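Pyoverdine synthetase F (Pseudomonas aeruginosa PAO1, PDB 6CUL) belongs to the enzymes of pyoverdine biosynthesis and folds as an alpha/beta protein around a mixed, Rossmann-like beta-sheet. Local coordinates at residues 9-14 / 59-64; 86-91 / 98-103; 186-191 / 246-251; 235-240 / 257-262. One frame throughout, in Å; residues are numbered along the deposited sequence.

Contact 1. Residues 9-14 / 59-64; sequences IWSLRN and IYDDDA
Leu12 lays its branch over one face of the Tyr60 ring, CD1 standing 3.3 Å from Tyr60 CD2, with CG close behind. The flat phenol offers a smooth floor, and the forked leucine is the bump that settles on it. Beside this pair, Trp10 CD1 comes 4.0 Å from Tyr60 CB. The indole NE1 is buried here without a partner in the model. Further back the strands run parallel, Trp10 N bonding to Ile59 O. Ile9 and Ile59 project from the same face of the sheet as parallel neighbours, with Ile9 CG1 4.2 Å from Ile59 CB, as suits beta-branched residues in a sheet.

Past the strand ends the contact turns polar. Asp62 fits its carboxylate against the start of helix 12-17: OD1 takes Leu12 N at 2.7 Å on its syn lone pair, and OD2 takes Arg13 N at 2.9 Å. Arg13 CG sits between its backbone N and carbonyl carbon (chi1 55°), and from there the chain extends past Asp62. NH1 meets Asp62 OD2 at 2.9 Å, from the face opposite Arg13 N, and Asp61 OD1 at 2.7 Å. Ser11 OG, small enough to tuck in, donates to the other face of Asp61 OD1 at 2.6 Å. Asp62 probably also offsets the positive helix start, while both acids balance the arginine. This salt-bridge network is the protein's own filling of a place typical of Rossmann-like folds, where neighbouring parallel strands, here 6-9 and 55-60 in the order 3-2-1-4-5, end together and the first leads into a helix.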
loop_
_atom_site.group_PDB
_atom_site.type_symbol
_atom_site.label_atom_id
_atom_site.label_comp_id
_atom_site.label_asym_id
_atom_site.label_seq_id
_atom_site.Cartn_x
_atom_site.Cartn_y
_atom_site.Cartn_z
ATOM N N ILE A 9 1.374 7.823 0.061
ATOM C CA ILE A 9 1.308 7.543 1.485
ATOM C C ILE A 9 1.421 6.069 1.875
ATOM O O ILE A 9 0.715 5.276 1.358
ATOM C CB ILE A 9 -0.003 8.079 2.137
ATOM C CG1 ILE A 9 -0.308 9.493 1.718
ATOM C CG2 ILE A 9 0.074 7.999 3.635
ATOM C CD1 ILE A 9 -1.598 10.015 2.242
ATOM N N TRP A 10 2.298 5.741 2.789
ATOM C CA TRP A 10 2.404 4.414 3.278
ATOM C C TRP A 10 2.961 4.293 4.727
ATOM O O TRP A 10 3.785 5.026 5.140
ATOM C CB TRP A 10 3.210 3.613 2.317
ATOM C CG TRP A 10 4.605 3.992 2.265
ATOM C CD1 TRP A 10 5.152 5.124 2.695
ATOM C CD2 TRP A 10 5.655 3.231 1.709
ATOM N NE1 TRP A 10 6.455 5.129 2.462
ATOM C CE2 TRP A 10 6.798 3.970 1.845
ATOM C CE3 TRP A 10 5.723 2.011 1.056
ATOM C CZ2 TRP A 10 7.963 3.527 1.425
ATOM C CZ3 TRP A 10 6.878 1.597 0.636
ATOM C CH2 TRP A 10 7.979 2.334 0.814
ATOM N N SER A 11 2.507 3.337 5.459
ATOM C CA SER A 11 3.003 3.158 6.759
ATOM C C SER A 11 4.264 2.368 6.588
ATOM O O SER A 11 4.158 1.263 6.222
ATOM C CB SER A 11 2.046 2.286 7.547
ATOM O OG SER A 11 0.892 2.924 7.929
ATOM N N LEU A 12 5.418 2.873 6.969
ATOM C CA LEU A 12 6.646 2.143 6.835
ATOM C C LEU A 12 6.624 0.766 7.503
ATOM O O LEU A 12 7.196 -0.128 7.004
ATOM C CB LEU A 12 7.783 2.928 7.440
ATOM C CG LEU A 12 8.223 4.194 6.754
ATOM C CD1 LEU A 12 9.352 4.831 7.469
ATOM C CD2 LEU A 12 8.613 3.974 5.320
ATOM N N ARG A 13 5.932 0.630 8.608
ATOM C CA ARG A 13 5.832 -0.607 9.296
ATOM C C ARG A 13 5.202 -1.704 8.437
ATOM O O ARG A 13 5.557 -2.800 8.580
ATOM C CB ARG A 13 5.140 -0.415 10.635
ATOM C CG ARG A 13 3.778 0.234 10.657
ATOM C CD ARG A 13 3.500 0.878 11.993
ATOM N NE ARG A 13 2.228 1.499 12.114
ATOM C CZ ARG A 13 1.866 2.591 11.512
ATOM N NH1 ARG A 13 2.671 3.229 10.743
ATOM N NH2 ARG A 13 0.691 3.032 11.687
ATOM N N ASN A 14 4.234 -1.348 7.616
ATOM C CA ASN A 14 3.612 -2.223 6.694
ATOM C C ASN A 14 4.565 -2.690 5.595
ATOM O O ASN A 14 4.473 -3.751 5.162
ATOM C CB ASN A 14 2.386 -1.589 6.136
ATOM C CG ASN A 14 1.635 -2.512 5.241
ATOM O OD1 ASN A 14 1.566 -2.296 4.100
ATOM N ND2 ASN A 14 1.141 -3.563 5.766
ATOM N N ILE A 59 4.752 10.615 2.024
ATOM C CA ILE A 59 4.332 10.618 3.377
ATOM C C ILE A 59 4.267 9.231 4.049
ATOM O O ILE A 59 3.964 8.279 3.461
ATOM C CB ILE A 59 2.989 11.362 3.448
ATOM C CG1 ILE A 59 3.068 12.691 2.686
ATOM C CG2 ILE A 59 2.565 11.619 4.872
ATOM C CD1 ILE A 59 1.798 13.221 2.154
ATOM N N TYR A 60 4.643 9.159 5.286
ATOM C CA TYR A 60 4.600 7.936 6.022
ATOM C C TYR A 60 4.079 8.305 7.405
ATOM O O TYR A 60 4.392 9.318 7.898
ATOM C CB TYR A 60 5.958 7.246 5.983
ATOM C CG TYR A 60 6.906 7.742 6.932
ATOM C CD1 TYR A 60 7.650 8.861 6.717
ATOM C CD2 TYR A 60 7.038 7.112 8.097
ATOM C CE1 TYR A 60 8.502 9.291 7.689
ATOM C CE2 TYR A 60 7.885 7.522 9.062
ATOM C CZ TYR A 60 8.610 8.591 8.850
ATOM O OH TYR A 60 9.400 8.903 9.859
ATOM N N ASP A 61 3.264 7.500 8.005
ATOM C CA ASP A 61 2.745 7.844 9.273
ATOM C C ASP A 61 3.373 7.310 10.542
ATOM O O ASP A 61 2.908 7.636 11.566
ATOM C CB ASP A 61 1.306 7.426 9.313
ATOM C CG ASP A 61 1.133 6.029 9.687
ATOM O OD1 ASP A 61 1.678 5.171 9.080
ATOM O OD2 ASP A 61 0.420 5.787 10.576
ATOM N N ASP A 62 4.430 6.559 10.465
ATOM C CA ASP A 62 4.958 5.950 11.646
ATOM C C ASP A 62 5.528 6.908 12.655
ATOM O O ASP A 62 5.949 7.954 12.300
ATOM C CB ASP A 62 6.028 4.974 11.257
ATOM C CG ASP A 62 5.671 4.159 10.093
ATOM O OD1 ASP A 62 5.541 4.654 9.007
ATOM O OD2 ASP A 62 5.535 2.999 10.271
ATOM N N ASP A 63 5.503 6.578 13.918
ATOM C CA ASP A 63 6.163 7.473 14.834
ATOM C C ASP A 63 7.218 6.803 15.695
ATOM O O ASP A 63 6.954 5.845 16.307
ATOM C CB ASP A 63 5.183 8.291 15.686
ATOM C CG ASP A 63 5.895 9.201 16.643
ATOM O OD1 ASP A 63 6.425 10.265 16.312
ATOM O OD2 ASP A 63 6.059 8.726 17.715
ATOM N N ALA A 64 8.371 7.374 15.722
ATOM C CA ALA A 64 9.456 6.853 16.474
ATOM C C ALA A 64 9.186 6.754 17.978
ATOM O O ALA A 64 9.733 5.930 18.613
ATOM C CB ALA A 64 10.705 7.620 16.179
#

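Contact 2. Residues 86-91 / 98-103; sequences WFYPAD and TLNDLL
Within the long connection between helix 67-72 and edge strand 103-105, Trp86 and Tyr88 reach the side chain of Asn100, at a short 3-10 turn. Asn100 OD1 takes two donors. Trp86 NE1 reaches it at 3.0 Å, in the carbonyl plane and on a lone pair, although the oxygen is tilted from the indole plane. Tyr88 OH donates to the same OD1 at 2.7 Å from well above the carbonyl plane, 69° out of it, the phenol oxygen and the amide oxygen meeting at their tips.

Apolar groups lie beside these bonds. Leu103 CD1 lies at the indole edge, 3.9 Å from Trp86 CZ2. Leu99 sets CD2 over the Tyr88 face, though more closely than is credible in detail; the same leucine packs on Leu37 and Val41 of helix 36-46. Large rings suit this place because each covers apolar neighbours while presenting one donor. With two donors from different directions on a single oxygen, the rotation of the Asn100 amide is probably restrained, its carbonyl somewhat polarised, and the two halves of the loop pinned together.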
loop_
_atom_site.group_PDB
_atom_site.type_symbol
_atom_site.label_atom_id
_atom_site.label_comp_id
_atom_site.label_asym_id
_atom_site.label_seq_id
_atom_site.Cartn_x
_atom_site.Cartn_y
_atom_site.Cartn_z
ATOM N N TRP A 86 17.236 -1.007 3.669
ATOM C CA TRP A 86 16.314 0.094 3.441
ATOM C C TRP A 86 15.186 -0.396 2.559
ATOM O O TRP A 86 15.340 -1.334 1.884
ATOM C CB TRP A 86 17.029 1.321 2.869
ATOM C CG TRP A 86 16.271 2.613 2.909
ATOM C CD1 TRP A 86 16.043 3.388 1.896
ATOM C CD2 TRP A 86 15.592 3.202 4.023
ATOM N NE1 TRP A 86 15.305 4.439 2.254
ATOM C CE2 TRP A 86 14.999 4.350 3.566
ATOM C CE3 TRP A 86 15.453 2.879 5.362
ATOM C CZ2 TRP A 86 14.309 5.190 4.377
ATOM C CZ3 TRP A 86 14.761 3.703 6.143
ATOM C CH2 TRP A 86 14.207 4.842 5.661
ATOM N N PHE A 87 14.078 0.306 2.558
ATOM C CA PHE A 87 12.878 -0.058 1.774
ATOM C C PHE A 87 12.972 -0.134 0.227
ATOM O O PHE A 87 12.115 -0.634 -0.396
ATOM C CB PHE A 87 11.728 0.860 2.163
ATOM C CG PHE A 87 11.399 0.822 3.585
ATOM C CD1 PHE A 87 12.097 1.549 4.474
ATOM C CD2 PHE A 87 10.417 0.050 4.029
ATOM C CE1 PHE A 87 11.828 1.509 5.794
ATOM C CE2 PHE A 87 10.129 -0.007 5.339
ATOM C CZ PHE A 87 10.842 0.721 6.230
ATOM N N TYR A 88 13.992 0.483 -0.266
ATOM C CA TYR A 88 14.399 0.624 -1.615
ATOM C C TYR A 88 15.879 1.036 -1.547
ATOM O O TYR A 88 16.379 1.339 -0.508
ATOM C CB TYR A 88 13.531 1.659 -2.369
ATOM C CG TYR A 88 13.403 2.987 -1.704
ATOM C CD1 TYR A 88 14.449 3.821 -1.623
ATOM C CD2 TYR A 88 12.251 3.379 -1.133
ATOM C CE1 TYR A 88 14.346 5.014 -1.010
ATOM C CE2 TYR A 88 12.139 4.559 -0.519
ATOM C CZ TYR A 88 13.206 5.374 -0.461
ATOM O OH TYR A 88 13.124 6.574 0.145
ATOM N N PRO A 89 16.582 1.030 -2.657
ATOM C CA PRO A 89 17.945 1.453 -2.434
ATOM C C PRO A 89 17.999 2.892 -2.017
ATOM O O PRO A 89 17.550 3.675 -2.760
ATOM C CB PRO A 89 18.559 1.311 -3.785
ATOM C CG PRO A 89 17.781 0.292 -4.441
ATOM C CD PRO A 89 16.406 0.428 -3.961
ATOM N N ALA A 90 18.719 3.208 -0.971
ATOM C CA ALA A 90 18.826 4.555 -0.430
ATOM C C ALA A 90 19.255 5.576 -1.465
ATOM O O ALA A 90 18.939 6.733 -1.323
ATOM C CB ALA A 90 19.779 4.574 0.710
ATOM N N ASP A 91 19.892 5.115 -2.509
ATOM C CA ASP A 91 20.261 5.991 -3.565
ATOM C C ASP A 91 19.180 6.175 -4.681
ATOM O O ASP A 91 19.459 6.859 -5.606
ATOM C CB ASP A 91 21.591 5.530 -4.106
ATOM C CG ASP A 91 21.542 4.170 -4.637
ATOM O OD1 ASP A 91 20.481 3.855 -5.111
ATOM O OD2 ASP A 91 22.519 3.419 -4.613
ATOM N N THR A 98 16.180 12.958 -5.619
ATOM C CA THR A 98 16.613 11.896 -4.749
ATOM C C THR A 98 15.343 11.404 -4.103
ATOM O O THR A 98 14.642 12.183 -3.587
ATOM C CB THR A 98 17.551 12.461 -3.684
ATOM O OG1 THR A 98 18.670 13.059 -4.294
ATOM C CG2 THR A 98 18.009 11.454 -2.819
ATOM N N LEU A 99 15.040 10.117 -4.141
ATOM C CA LEU A 99 13.782 9.654 -3.586
ATOM C C LEU A 99 13.637 9.871 -2.106
ATOM O O LEU A 99 12.568 10.229 -1.663
ATOM C CB LEU A 99 13.489 8.218 -3.938
ATOM C CG LEU A 99 12.306 7.606 -3.276
ATOM C CD1 LEU A 99 11.002 7.854 -3.979
ATOM C CD2 LEU A 99 12.501 6.156 -3.269
ATOM N N ASN A 100 14.729 9.656 -1.397
ATOM C CA ASN A 100 14.785 9.859 0.063
ATOM C C ASN A 100 14.490 11.277 0.518
ATOM O O ASN A 100 13.907 11.480 1.529
ATOM C CB ASN A 100 16.079 9.363 0.621
ATOM C CG ASN A 100 16.124 7.893 0.654
ATOM O OD1 ASN A 100 15.416 7.312 1.407
ATOM N ND2 ASN A 100 16.912 7.285 -0.194
ATOM N N ASP A 101 14.818 12.230 -0.307
ATOM C CA ASP A 101 14.495 13.565 -0.057
ATOM C C ASP A 101 12.997 13.778 -0.041
ATOM O O ASP A 101 12.619 14.756 0.403
ATOM C CB ASP A 101 15.174 14.471 -1.055
ATOM C CG ASP A 101 16.678 14.323 -1.081
ATOM O OD1 ASP A 101 17.310 13.697 -0.273
ATOM O OD2 ASP A 101 17.243 14.837 -1.979
ATOM N N LEU A 102 12.178 12.918 -0.560
ATOM C CA LEU A 102 10.743 13.157 -0.473
ATOM C C LEU A 102 9.993 12.570 0.711
ATOM O O LEU A 102 8.852 12.712 0.751
ATOM C CB LEU A 102 10.040 12.716 -1.736
ATOM C CG LEU A 102 10.487 13.249 -3.059
ATOM C CD1 LEU A 102 9.995 12.363 -4.161
ATOM C CD2 LEU A 102 10.005 14.646 -3.231
ATOM N N LEU A 103 10.640 11.912 1.617
ATOM C CA LEU A 103 9.963 11.363 2.730
ATOM C C LEU A 103 9.384 12.423 3.672
ATOM O O LEU A 103 10.082 13.365 4.000
ATOM C CB LEU A 103 10.946 10.513 3.483
ATOM C CG LEU A 103 11.354 9.216 2.816
ATOM C CD1 LEU A 103 12.257 8.428 3.710
ATOM C CD2 LEU A 103 10.139 8.435 2.486
#

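Contact 3. Residues 186-191 / 246-251; sequences YATLDA and DTILEL
Ile248 pushes its CD1 methyl against Thr188, near both branches of the threonine, 3.7 Å from OG1 and 4.0 Å from CG2. The two side chains cross at about a right angle. Ile248 CG1 stands anti to the backbone N (chi1 -159°), and a chi2 of 72° then turns CD1 to where it also meets Leu189 CG at 4.1 Å. One turn further on, Leu251 runs antiparallel alongside Thr188. Its CD2 lies 3.6 Å from Thr188 O and 3.9 Å from Ala191 CB, while CG is 4.1 Å from Thr188 OG1.

No hydrogen bond joins the segments. Two helix starts, those of 187-195 and 248-271, are brought together by mostly apolar surface: Thr188, Leu189 and Ala191 on one, Ile248 and Leu251 on the other. The small Thr188 and Ala191 suit the first helix, since they let the longer isoleucine and leucine come close to its backbone. The start of the second helix is closed by a capping box. Thr247, at the N-cap, accepts from Glu250 N with OG1 at 3.2 Å in a nearly straight bond (167°), and Glu250 OE1 in turn accepts from Thr247 N, a bond modelled very short. Threonine and glutamate suit these positions because the threonine oxygen serves a first-turn N-H, that of Glu250, and the glutamate oxygen returns to the N-H of the N-cap residue. Leu192, next along helix 187-195, also touches both Ile248 and Leu251, and Ala191 packs in addition on Ile242 in the loop ahead of helix 248-271.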
loop_
_atom_site.group_PDB
_atom_site.type_symbol
_atom_site.label_atom_id
_atom_site.label_comp_id
_atom_site.label_asym_id
_atom_site.label_seq_id
_atom_site.Cartn_x
_atom_site.Cartn_y
_atom_site.Cartn_z
ATOM N N TYR A 186 -6.932 -9.227 5.175
ATOM C CA TYR A 186 -6.650 -10.597 4.982
ATOM C C TYR A 186 -6.575 -11.071 3.512
ATOM O O TYR A 186 -6.417 -12.218 3.300
ATOM C CB TYR A 186 -7.655 -11.440 5.750
ATOM C CG TYR A 186 -7.425 -11.392 7.226
ATOM C CD1 TYR A 186 -6.574 -12.275 7.847
ATOM C CD2 TYR A 186 -7.997 -10.430 8.001
ATOM C CE1 TYR A 186 -6.363 -12.228 9.211
ATOM C CE2 TYR A 186 -7.758 -10.365 9.343
ATOM C CZ TYR A 186 -6.941 -11.267 9.940
ATOM O OH TYR A 186 -6.699 -11.183 11.237
ATOM N N ALA A 187 -6.619 -10.185 2.555
ATOM C CA ALA A 187 -6.729 -10.580 1.221
ATOM C C ALA A 187 -5.636 -11.461 0.679
ATOM O O ALA A 187 -5.921 -12.270 -0.125
ATOM C CB ALA A 187 -6.898 -9.385 0.371
ATOM N N THR A 188 -4.390 -11.253 1.027
ATOM C CA THR A 188 -3.379 -12.126 0.528
ATOM C C THR A 188 -3.432 -13.548 1.080
ATOM O O THR A 188 -3.197 -14.455 0.368
ATOM C CB THR A 188 -2.021 -11.515 0.582
ATOM O OG1 THR A 188 -1.194 -12.373 -0.110
ATOM C CG2 THR A 188 -1.529 -11.459 1.888
ATOM N N LEU A 189 -3.672 -13.661 2.378
ATOM C CA LEU A 189 -3.870 -14.910 3.047
ATOM C C LEU A 189 -5.206 -15.578 2.611
ATOM O O LEU A 189 -5.238 -16.705 2.360
ATOM C CB LEU A 189 -3.755 -14.737 4.546
ATOM C CG LEU A 189 -2.405 -14.459 5.226
ATOM C CD1 LEU A 189 -2.464 -13.331 6.180
ATOM C CD2 LEU A 189 -1.869 -15.649 5.928
ATOM N N ASP A 190 -6.292 -14.843 2.437
ATOM C CA ASP A 190 -7.534 -15.444 1.951
ATOM C C ASP A 190 -7.314 -16.086 0.558
ATOM O O ASP A 190 -7.921 -17.065 0.288
ATOM C CB ASP A 190 -8.652 -14.431 1.837
ATOM C CG ASP A 190 -9.360 -14.197 3.072
ATOM O OD1 ASP A 190 -9.281 -14.899 3.986
ATOM O OD2 ASP A 190 -10.030 -13.264 3.149
ATOM N N ALA A 191 -6.529 -15.443 -0.323
ATOM C CA ALA A 191 -6.134 -15.923 -1.575
ATOM C C ALA A 191 -5.266 -17.172 -1.469
ATOM O O ALA A 191 -5.469 -18.040 -2.206
ATOM C CB ALA A 191 -5.433 -14.835 -2.292
ATOM N N ASP A 246 1.918 -23.002 -3.028
ATOM C CA ASP A 246 2.422 -21.652 -2.937
ATOM C C ASP A 246 2.613 -21.181 -1.523
ATOM O O ASP A 246 1.823 -21.475 -0.692
ATOM C CB ASP A 246 1.438 -20.683 -3.606
ATOM C CG ASP A 246 1.644 -20.555 -5.031
ATOM O OD1 ASP A 246 2.567 -21.046 -5.486
ATOM O OD2 ASP A 246 0.929 -19.978 -5.748
ATOM N N THR A 247 3.688 -20.475 -1.242
ATOM C CA THR A 247 3.860 -19.832 0.055
ATOM C C THR A 247 3.324 -18.415 -0.022
ATOM O O THR A 247 3.027 -17.942 -1.059
ATOM C CB THR A 247 5.308 -19.714 0.498
ATOM O OG1 THR A 247 5.990 -18.732 -0.242
ATOM C CG2 THR A 247 5.973 -20.896 0.263
ATOM N N ILE A 248 3.189 -17.769 1.113
ATOM C CA ILE A 248 2.759 -16.399 1.212
ATOM C C ILE A 248 3.758 -15.427 0.595
ATOM O O ILE A 248 3.355 -14.564 -0.117
ATOM C CB ILE A 248 2.286 -16.040 2.627
ATOM C CG1 ILE A 248 1.396 -14.826 2.586
ATOM C CG2 ILE A 248 3.445 -15.886 3.589
ATOM C CD1 ILE A 248 0.076 -15.129 2.006
ATOM N N LEU A 249 5.041 -15.638 0.801
ATOM C CA LEU A 249 6.035 -14.798 0.166
ATOM C C LEU A 249 5.938 -14.875 -1.332
ATOM O O LEU A 249 6.219 -13.933 -1.938
ATOM C CB LEU A 249 7.429 -15.162 0.601
ATOM C CG LEU A 249 7.669 -14.788 2.015
ATOM C CD1 LEU A 249 8.970 -15.319 2.486
ATOM C CD2 LEU A 249 7.574 -13.323 2.180
ATOM N N GLU A 250 5.683 -16.047 -1.900
ATOM C CA GLU A 250 5.468 -16.210 -3.325
ATOM C C GLU A 250 4.195 -15.539 -3.845
ATOM O O GLU A 250 4.195 -14.979 -4.860
ATOM C CB GLU A 250 5.462 -17.662 -3.715
ATOM C CG GLU A 250 6.790 -18.343 -3.670
ATOM C CD GLU A 250 6.727 -19.717 -3.098
ATOM O OE1 GLU A 250 5.695 -20.094 -2.675
ATOM O OE2 GLU A 250 7.716 -20.382 -3.056
ATOM N N LEU A 251 3.103 -15.663 -3.147
ATOM C CA LEU A 251 1.881 -15.013 -3.560
ATOM C C LEU A 251 1.961 -13.480 -3.566
ATOM O O LEU A 251 1.554 -12.893 -4.492
ATOM C CB LEU A 251 0.699 -15.488 -2.735
ATOM C CG LEU A 251 -0.680 -15.016 -3.155
ATOM C CD1 LEU A 251 -0.826 -14.986 -4.645
ATOM C CD2 LEU A 251 -1.724 -15.910 -2.590
#

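Contact 4. Residues 235-240 / 257-262; sequences HDVLKT and NNSLFP
Val237 and Ser259 face each other, each directing its CB toward the other segment, strand 235-240 against helix 257-262. Ser259 OG, anti to its backbone N (chi1 -165°), comes alongside the valine and lies 3.0 Å from Val237 CG1, a close approach. A compact serine suits this place, where the helix backbone comes near the strand. Its OG also has a weak hydrogen bond with Ala219 N on the neighbouring strand, so this buried hydroxyl is not without a polar partner. Valine, branched at CB, covers the serine and reaches on to Ala263 and Glu266 further along the helix.

Thr240 lies obliquely across Asn258. Thr240 OG1 lies 3.4 Å from Ser259 CB and 3.6 Å from Asn258 CB, and its own hydrogen bond is with Asn255 OD1, in the same helix. Asn258 turns its amide toward the strand backbone, ND2 standing 2.8 Å from Lys239 O. Lys239 sends CB toward the helix, 3.6 Å from Asn258 O, whereas its long aliphatic chain carries the amine away, as befits an exposed edge.

The helix has a wider pi-type turn at 257-260 and a kink at Pro262, whose N lacks a bond to the preceding turn. The axes of these short segments approach to 6.3 Å, their N-to-C directions 153° apart. A strand whose chain returns as a helix running nearly antiparallel across it is typical of the layered alpha/beta fold, here with helix 248-271 covering edge strand 233-241.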
loop_
_atom_site.group_PDB
_atom_site.type_symbol
_atom_site.label_atom_id
_atom_site.label_comp_id
_atom_site.label_asym_id
_atom_site.label_seq_id
_atom_site.Cartn_x
_atom_site.Cartn_y
_atom_site.Cartn_z
ATOM N N HIS A 235 -9.875 0.908 -11.637
ATOM C CA HIS A 235 -9.187 0.040 -12.541
ATOM C C HIS A 235 -8.829 -1.233 -11.829
ATOM O O HIS A 235 -8.446 -1.190 -10.698
ATOM C CB HIS A 235 -7.972 0.693 -13.164
ATOM C CG HIS A 235 -7.247 -0.172 -14.128
ATOM N ND1 HIS A 235 -7.867 -0.777 -15.173
ATOM C CD2 HIS A 235 -5.972 -0.576 -14.168
ATOM C CE1 HIS A 235 -6.999 -1.488 -15.841
ATOM N NE2 HIS A 235 -5.841 -1.386 -15.251
ATOM N N ASP A 236 -8.980 -2.336 -12.525
ATOM C CA ASP A 236 -8.762 -3.624 -11.955
ATOM C C ASP A 236 -7.974 -4.630 -12.770
ATOM O O ASP A 236 -8.147 -4.683 -13.921
ATOM C CB ASP A 236 -10.108 -4.214 -11.708
ATOM C CG ASP A 236 -10.212 -4.838 -10.417
ATOM O OD1 ASP A 236 -9.290 -4.741 -9.633
ATOM O OD2 ASP A 236 -11.252 -5.425 -10.168
ATOM N N VAL A 237 -7.138 -5.410 -12.112
ATOM C CA VAL A 237 -6.341 -6.444 -12.717
ATOM C C VAL A 237 -6.461 -7.731 -11.919
ATOM O O VAL A 237 -6.579 -7.683 -10.785
ATOM C CB VAL A 237 -4.863 -6.036 -12.924
ATOM C CG1 VAL A 237 -4.014 -7.103 -13.589
ATOM C CG2 VAL A 237 -4.787 -4.830 -13.781
ATOM N N LEU A 238 -6.451 -8.838 -12.615
ATOM C CA LEU A 238 -6.570 -10.118 -12.041
ATOM C C LEU A 238 -5.775 -11.071 -12.802
ATOM O O LEU A 238 -6.288 -11.852 -13.486
ATOM C CB LEU A 238 -8.035 -10.524 -12.032
ATOM C CG LEU A 238 -8.377 -11.874 -11.486
ATOM C CD1 LEU A 238 -8.010 -12.052 -10.042
ATOM C CD2 LEU A 238 -9.818 -12.256 -11.740
ATOM N N LYS A 239 -4.494 -11.007 -12.671
ATOM C CA LYS A 239 -3.599 -11.874 -13.385
ATOM C C LYS A 239 -2.643 -12.773 -12.568
ATOM O O LYS A 239 -1.644 -13.180 -13.049
ATOM C CB LYS A 239 -2.810 -11.004 -14.328
ATOM C CG LYS A 239 -3.686 -10.316 -15.283
ATOM C CD LYS A 239 -2.948 -9.643 -16.344
ATOM C CE LYS A 239 -3.865 -9.033 -17.359
ATOM N NZ LYS A 239 -4.561 -7.800 -16.978
ATOM N N THR A 240 -2.965 -13.063 -11.336
ATOM C CA THR A 240 -2.088 -13.831 -10.510
ATOM C C THR A 240 -2.606 -15.240 -10.249
ATOM O O THR A 240 -3.499 -15.408 -9.497
ATOM C CB THR A 240 -1.885 -13.101 -9.200
ATOM O OG1 THR A 240 -1.784 -11.713 -9.422
ATOM C CG2 THR A 240 -0.652 -13.549 -8.578
ATOM N N ASN A 257 3.979 -8.424 -8.624
ATOM C CA ASN A 257 4.494 -8.447 -9.979
ATOM C C ASN A 257 3.476 -8.802 -11.128
ATOM O O ASN A 257 3.591 -8.297 -12.181
ATOM C CB ASN A 257 5.857 -9.177 -10.019
ATOM C CG ASN A 257 6.955 -8.524 -9.093
ATOM O OD1 ASN A 257 7.841 -7.857 -9.537
ATOM N ND2 ASN A 257 6.892 -8.767 -7.870
ATOM N N ASN A 258 2.516 -9.691 -10.906
ATOM C CA ASN A 258 1.510 -10.034 -11.927
ATOM C C ASN A 258 0.320 -9.114 -12.063
ATOM O O ASN A 258 -0.157 -8.921 -13.098
ATOM C CB ASN A 258 0.996 -11.459 -11.766
ATOM C CG ASN A 258 1.613 -12.433 -12.738
ATOM O OD1 ASN A 258 2.516 -12.107 -13.450
ATOM N ND2 ASN A 258 1.103 -13.633 -12.760
ATOM N N SER A 259 -0.176 -8.598 -10.984
ATOM C CA SER A 259 -1.274 -7.731 -11.040
ATOM C C SER A 259 -1.220 -6.361 -10.413
ATOM O O SER A 259 -1.899 -5.550 -10.826
ATOM C CB SER A 259 -2.443 -8.494 -10.457
ATOM O OG SER A 259 -3.621 -7.890 -10.761
ATOM N N LEU A 260 -0.493 -6.187 -9.328
ATOM C CA LEU A 260 -0.424 -4.930 -8.606
ATOM C C LEU A 260 0.324 -3.770 -9.203
ATOM O O LEU A 260 -0.151 -2.697 -9.193
ATOM C CB LEU A 260 0.019 -5.173 -7.171
ATOM C CG LEU A 260 -0.199 -4.019 -6.204
ATOM C CD1 LEU A 260 -0.792 -4.505 -4.898
ATOM C CD2 LEU A 260 1.028 -3.187 -5.976
ATOM N N PHE A 261 1.504 -3.994 -9.678
ATOM C CA PHE A 261 2.191 -2.935 -10.273
ATOM C C PHE A 261 1.401 -2.481 -11.526
ATOM O O PHE A 261 1.209 -1.339 -11.730
ATOM C CB PHE A 261 3.678 -3.278 -10.483
ATOM C CG PHE A 261 4.416 -3.554 -9.219
ATOM C CD1 PHE A 261 3.972 -3.056 -8.040
ATOM C CD2 PHE A 261 5.511 -4.320 -9.211
ATOM C CE1 PHE A 261 4.613 -3.301 -6.898
ATOM C CE2 PHE A 261 6.162 -4.585 -8.063
ATOM C CZ PHE A 261 5.722 -4.058 -6.901
ATOM N N PRO A 262 0.896 -3.427 -12.304
ATOM C CA PRO A 262 0.119 -3.042 -13.473
ATOM C C PRO A 262 -1.149 -2.290 -13.152
ATOM O O PRO A 262 -1.419 -1.321 -13.795
ATOM C CB PRO A 262 -0.179 -4.361 -14.147
ATOM C CG PRO A 262 0.820 -5.289 -13.621
ATOM C CD PRO A 262 1.107 -4.870 -12.245
#

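Contacts 1 and 2 form one continuous region, with centres 14 Å apart: Phe87 CE2 packs 3.4 Å from Leu12 O. Contacts 3 and 4 make a second, also with centres 14 Å apart, sharing helix 248-271 and meeting where Leu251 CD1 lies 4.2 Å from Thr240 CG2. Contacts 1 and 4 reach the same mixed sheet on opposite sides of the chain's centre, their centres 24 Å apart. Measured from side chain to ligand at their nearest, the bound N-(4-{[(2-amino-4-oxo-1,4-dihydroquinazolin-6-yl)methyl]amino}benzene-1-carbonyl)-D-glutamic acid is about 8 Å from Arg13, about 11 Å from Ile248 and about 13 Å from Trp86. Its pocket includes Lys72, which Arg13 touches, consistent with contact 1 lying behind the pocket.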